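Local coordinates for ferredoxin (Mycobacterium smegmatis, PDB 2V2K), which transfers electrons in a wide variety of metabolic reactions, as a ferredoxin of the seven-iron type carrying two iron-sulfur clusters, at residues 15-18 with 24-27; 29-34 with 65-70. All blocks are in the same frame, centred on the assembly; numbering follows the deposited sequence.

Contact 1: residues 15-18 with 24-27; sequences ACIE and CIYE. With F3S (Fe3-s4 cluster), chain D; F3S (Fe3-s4 cluster), chain C.
Ile25 lays the end of its side chain over Cys16, CD1 lying 4.0 Å from Cys16 CB, while its root meets Ile17. This is the two-cluster bacterial ferredoxin fold, in which a short helix carrying a cluster ligand (15-19) packs against a strand of a beta hairpin (25-27). No hydrogen bond crosses between the segments, and the cohesion rests on apolar contact that buries 130 Å² in total. At a chi1 of -43°, Ile25 CG1 sits beside the backbone N and CG2 anti to it, and the branches diverge. CG2 comes within 4.1 Å of Cys16 SG, whereas CD1 is 3.8 Å from sulfide S3 of the chain C cluster. One aliphatic group thus lies between a cysteine ligand of one cluster and an inorganic sulfur of the other. Ile17, at the exposed border, crosses Ile25 at a slant and brings CG2 to 4.0 Å from Ile25 CB. From the neighbouring strand, Leu32 and Ile34 also pack on Ile25. Cys24 SG stands 3.5 Å from the same S3 of the chain C cluster without reaching an iron. Cys16 SG, by contrast, binds iron FE1 of the chain D cluster at 2.4 Å.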
loop_
_atom_site.group_PDB
_atom_site.type_symbol
_atom_site.label_atom_id
_atom_site.label_comp_id
_atom_site.label_asym_id
_atom_site.label_seq_id
_atom_site.Cartn_x
_atom_site.Cartn_y
_atom_site.Cartn_z
ATOM N N ALA A 15 4.980 -5.582 8.695
ATOM C CA ALA A 15 4.862 -5.053 10.049
ATOM C C ALA A 15 3.661 -4.105 10.185
ATOM O O ALA A 15 2.997 -4.058 11.226
ATOM C CB ALA A 15 6.139 -4.320 10.413
ATOM N N CYS A 16 3.417 -3.320 9.126
ATOM C CA CYS A 16 2.341 -2.302 9.070
ATOM C C CYS A 16 0.937 -2.838 9.310
ATOM O O CYS A 16 0.135 -2.188 9.995
ATOM C CB CYS A 16 2.373 -1.582 7.721
ATOM S SG CYS A 16 2.170 -2.683 6.298
ATOM N N ILE A 17 0.639 -4.019 8.764
ATOM C CA ILE A 17 -0.725 -4.554 8.857
ATOM C C ILE A 17 -1.137 -4.806 10.304
ATOM O O ILE A 17 -2.304 -4.601 10.650
ATOM C CB ILE A 17 -0.957 -5.780 7.923
ATOM C CG1 ILE A 17 -0.075 -6.969 8.284
ATOM C CG2 ILE A 17 -0.703 -5.376 6.471
ATOM C CD1 ILE A 17 -0.570 -8.298 7.643
ATOM N N GLU A 18 -0.194 -5.223 11.142
ATOM C CA GLU A 18 -0.451 -5.372 12.572
ATOM C C GLU A 18 -1.102 -4.126 13.171
ATOM O O GLU A 18 -2.040 -4.222 13.963
ATOM C CB GLU A 18 0.843 -5.701 13.318
ATOM C CG GLU A 18 1.856 -6.477 12.492
ATOM N N CYS A 24 -7.073 -1.568 6.675
ATOM C CA CYS A 24 -7.203 -1.033 5.279
ATOM C C CYS A 24 -5.947 -1.153 4.400
ATOM O O CYS A 24 -5.863 -0.500 3.347
ATOM C CB CYS A 24 -7.664 0.420 5.290
ATOM S SG CYS A 24 -6.420 1.575 5.845
ATOM N N ILE A 25 -4.996 -2.014 4.803
ATOM C CA ILE A 25 -3.749 -2.219 4.088
ATOM C C ILE A 25 -3.817 -3.608 3.448
ATOM O O ILE A 25 -3.834 -4.611 4.142
ATOM C CB ILE A 25 -2.480 -2.062 4.976
ATOM C CG1 ILE A 25 -2.596 -0.839 5.909
ATOM C CG2 ILE A 25 -1.217 -1.968 4.034
ATOM C CD1 ILE A 25 -1.322 -0.433 6.671
ATOM N N TYR A 26 -3.891 -3.615 2.117
ATOM C CA TYR A 26 -4.200 -4.805 1.323
ATOM C C TYR A 26 -2.986 -5.288 0.535
ATOM O O TYR A 26 -2.195 -4.469 0.058
ATOM C CB TYR A 26 -5.331 -4.532 0.341
ATOM C CG TYR A 26 -6.700 -4.197 0.934
ATOM C CD1 TYR A 26 -7.777 -5.075 0.809
ATOM C CD2 TYR A 26 -6.938 -2.980 1.603
ATOM C CE1 TYR A 26 -9.064 -4.755 1.331
ATOM C CE2 TYR A 26 -8.222 -2.659 2.111
ATOM C CZ TYR A 26 -9.269 -3.550 1.973
ATOM O OH TYR A 26 -10.519 -3.241 2.492
ATOM N N GLU A 27 -2.888 -6.605 0.357
ATOM C CA GLU A 27 -1.703 -7.206 -0.264
ATOM C C GLU A 27 -1.875 -7.538 -1.753
ATOM O O GLU A 27 -2.806 -8.249 -2.125
ATOM C CB GLU A 27 -1.310 -8.484 0.471
ATOM C CG GLU A 27 0.056 -9.013 0.054
ATOM C CD GLU A 27 0.481 -10.244 0.806
ATOM O OE1 GLU A 27 -0.232 -10.648 1.756
ATOM O OE2 GLU A 27 1.527 -10.839 0.437
HETATM FE FE1 F3S D . 4.320 -2.757 5.202
HETATM FE FE3 F3S D . 5.598 -2.903 2.889
HETATM FE FE4 F3S D . 6.782 -1.788 4.980
HETATM S S1 F3S D . 4.358 -4.441 3.684
HETATM S S2 F3S D . 5.962 -2.855 6.768
HETATM S S3 F3S D . 4.934 -1.128 3.879
HETATM S S4 F3S D . 7.701 -3.071 3.303
HETATM FE FE1 F3S C . -4.332 4.726 7.592
HETATM FE FE3 F3S C . -2.001 3.684 8.597
HETATM FE FE4 F3S C . -4.382 2.516 9.107
HETATM S S1 F3S C . -2.604 5.880 8.515
HETATM S S2 F3S C . -5.882 4.251 9.222
HETATM S S3 F3S C . -3.380 2.746 7.002
HETATM S S4 F3S C . -2.643 2.782 10.622
#

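Contact 2: residues 29-34 with 65-70; sequences ARMLYI and SSYAQA
A chi1 of 60° puts Met31 CG between its own backbone N and carbonyl carbon, and a bend at chi3 (-72°) folds the methyl round; sulfur and methyl both border the CD1-CE1 edge of the Tyr67 ring, the sulfur near the ring plane and the methyl lifted from it. Two contacts define the approach: Met31 SD is 3.9 Å from Tyr67 CE1, and Met31 CE is 3.9 Å from Tyr67 CD1. The sulfur lies 5.1 Å from the centroid of the Tyr67 ring and 84° off its normal, which identifies an edge-on Met-aromatic contact and rules out one over the face. The phenol beyond is anchored by a hydrogen bond between Tyr67 OH and Glu6.

Helix 67-73 follows Cys49, probably the last cysteine ligand in the sequence, consistent with the C-terminal extension of long seven-iron ferredoxins, and is applied here to strand 32-34 and the residues leading into it. Its second point of contact is backbone: Ala70 O approaches Tyr33 CD2 at 3.9 Å and Tyr33 CE2 at 4.1 Å, obliquely to the ring. No hydrogen bond joins the segments, and the CA atoms of Tyr33 and Ala70, the nearest pair, remain 8.1 Å apart; side chain meets side chain at Met31 and Tyr67, while the Tyr33 ring reaches a backbone carbonyl at Ala70. The Tyr33 ring is also stacked with Phe74, its OH hydrogen-bonded to Asp93, and Ile97 of helix 95-98 touches Met31, Tyr33 and Ala70. The nearest side-chain atoms of Met31 and Cys8, probably a [3Fe-4S] ligand, are about 4 Å apart.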
loop_
_atom_site.group_PDB
_atom_site.type_symbol
_atom_site.label_atom_id
_atom_site.label_comp_id
_atom_site.label_asym_id
_atom_site.label_seq_id
_atom_site.Cartn_x
_atom_site.Cartn_y
_atom_site.Cartn_z
ATOM N N ALA A 29 0.594 -8.783 -5.407
ATOM C CA ALA A 29 1.749 -9.598 -5.753
ATOM C C ALA A 29 3.086 -8.906 -5.483
ATOM O O ALA A 29 4.042 -9.565 -5.065
ATOM C CB ALA A 29 1.667 -10.003 -7.227
ATOM N N ARG A 30 3.166 -7.594 -5.747
ATOM C CA ARG A 30 4.418 -6.836 -5.671
ATOM C C ARG A 30 4.629 -6.008 -4.402
ATOM O O ARG A 30 5.771 -5.752 -4.015
ATOM C CB ARG A 30 4.534 -5.865 -6.864
ATOM C CG ARG A 30 4.483 -6.499 -8.226
ATOM C CD ARG A 30 5.594 -7.511 -8.466
ATOM N NE ARG A 30 6.958 -6.962 -8.438
ATOM C CZ ARG A 30 7.555 -6.304 -9.436
ATOM N NH1 ARG A 30 6.913 -6.048 -10.574
ATOM N NH2 ARG A 30 8.811 -5.883 -9.300
ATOM N N MET A 31 3.540 -5.542 -3.802
ATOM C CA MET A 31 3.611 -4.663 -2.614
ATOM C C MET A 31 2.264 -4.681 -1.879
ATOM O O MET A 31 1.329 -5.358 -2.313
ATOM C CB MET A 31 4.014 -3.211 -2.993
ATOM C CG MET A 31 3.068 -2.519 -3.953
ATOM S SD MET A 31 3.638 -0.895 -4.521
ATOM C CE MET A 31 3.438 0.132 -3.073
ATOM N N LEU A 32 2.210 -3.987 -0.737
ATOM C CA LEU A 32 0.952 -3.669 -0.059
ATOM C C LEU A 32 0.480 -2.257 -0.456
ATOM O O LEU A 32 1.264 -1.446 -0.923
ATOM C CB LEU A 32 1.073 -3.792 1.459
ATOM C CG LEU A 32 0.791 -5.211 1.935
ATOM C CD1 LEU A 32 1.914 -6.130 1.423
ATOM C CD2 LEU A 32 0.642 -5.288 3.449
ATOM N N TYR A 33 -0.822 -2.023 -0.285
ATOM C CA TYR A 33 -1.529 -0.810 -0.733
ATOM C C TYR A 33 -2.510 -0.345 0.343
ATOM O O TYR A 33 -3.266 -1.167 0.900
ATOM C CB TYR A 33 -2.296 -1.088 -2.031
ATOM C CG TYR A 33 -1.471 -1.640 -3.198
ATOM C CD1 TYR A 33 -1.193 -3.013 -3.323
ATOM C CD2 TYR A 33 -0.983 -0.791 -4.174
ATOM C CE1 TYR A 33 -0.442 -3.505 -4.409
ATOM C CE2 TYR A 33 -0.232 -1.269 -5.254
ATOM C CZ TYR A 33 0.021 -2.627 -5.364
ATOM O OH TYR A 33 0.770 -3.062 -6.441
ATOM N N ILE A 34 -2.480 0.939 0.668
ATOM C CA ILE A 34 -3.421 1.548 1.649
ATOM C C ILE A 34 -4.654 2.030 0.902
ATOM O O ILE A 34 -4.538 2.816 -0.066
ATOM C CB ILE A 34 -2.778 2.712 2.433
ATOM C CG1 ILE A 34 -1.679 2.151 3.354
ATOM C CG2 ILE A 34 -3.855 3.540 3.171
ATOM C CD1 ILE A 34 -0.812 3.178 4.084
ATOM N N SER A 65 6.101 10.209 -6.512
ATOM C CA SER A 65 4.807 10.899 -6.466
ATOM C C SER A 65 3.646 10.123 -7.116
ATOM O O SER A 65 2.486 10.359 -6.783
ATOM C CB SER A 65 4.911 12.312 -7.052
ATOM O OG SER A 65 5.284 12.285 -8.416
ATOM N N SER A 66 3.946 9.181 -8.007
ATOM C CA SER A 66 2.900 8.452 -8.708
ATOM C C SER A 66 2.290 7.328 -7.851
ATOM O O SER A 66 1.247 6.781 -8.204
ATOM C CB SER A 66 3.438 7.884 -10.020
ATOM O OG SER A 66 4.295 6.786 -9.737
ATOM N N TYR A 67 2.929 7.007 -6.724
ATOM C CA TYR A 67 2.451 5.917 -5.851
ATOM C C TYR A 67 1.106 6.170 -5.155
ATOM O O TYR A 67 0.365 5.231 -4.931
ATOM C CB TYR A 67 3.534 5.458 -4.849
ATOM C CG TYR A 67 4.537 4.516 -5.480
ATOM C CD1 TYR A 67 4.358 3.130 -5.430
ATOM C CD2 TYR A 67 5.637 5.009 -6.172
ATOM C CE1 TYR A 67 5.262 2.265 -6.026
ATOM C CE2 TYR A 67 6.538 4.161 -6.779
ATOM C CZ TYR A 67 6.364 2.784 -6.709
ATOM O OH TYR A 67 7.269 1.935 -7.334
ATOM N N ALA A 68 0.767 7.421 -4.853
ATOM C CA ALA A 68 -0.573 7.724 -4.336
ATOM C C ALA A 68 -1.704 7.273 -5.262
ATOM O O ALA A 68 -2.633 6.614 -4.823
ATOM C CB ALA A 68 -0.707 9.222 -4.017
ATOM N N GLN A 69 -1.637 7.637 -6.544
ATOM C CA GLN A 69 -2.586 7.096 -7.514
ATOM C C GLN A 69 -2.545 5.562 -7.634
ATOM O O GLN A 69 -3.585 4.932 -7.866
ATOM C CB GLN A 69 -2.351 7.692 -8.901
ATOM C CG GLN A 69 -3.466 7.371 -9.879
ATOM C CD GLN A 69 -4.805 7.985 -9.467
ATOM O OE1 GLN A 69 -5.825 7.291 -9.383
ATOM N NE2 GLN A 69 -4.798 9.292 -9.191
ATOM N N ALA A 70 -1.359 4.982 -7.476
ATOM C CA ALA A 70 -1.195 3.537 -7.579
ATOM C C ALA A 70 -1.947 2.815 -6.467
ATOM O O ALA A 70 -2.545 1.763 -6.690
ATOM C CB ALA A 70 0.281 3.168 -7.550
#

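How the contacts relate
Contacts 1 and 2 lie in series along the chain, with centres 12 Å apart, and share the hairpin formed by strands 25-27 and 32-34. The backbone join is a probable hydrogen bond from Tyr26 N to Tyr33 O, at 2.8 Å. Leu32 adds side-chain continuity, its CD2 lying 3.3 Å from Ile17 CG2 and its CD1 3.7 Å from Glu27 CG. The helix of contact 1 supplies a ligand to the chain D cluster, its strand meets the chain C cluster, and the helix of contact 2 reaches Met31 and Tyr33. Leu32 lines the same cluster pocket as Cys16, and Ile34 that of Ile25; the nearest atoms of the Met31 side chain and the chain D cluster are about 6 Å apart.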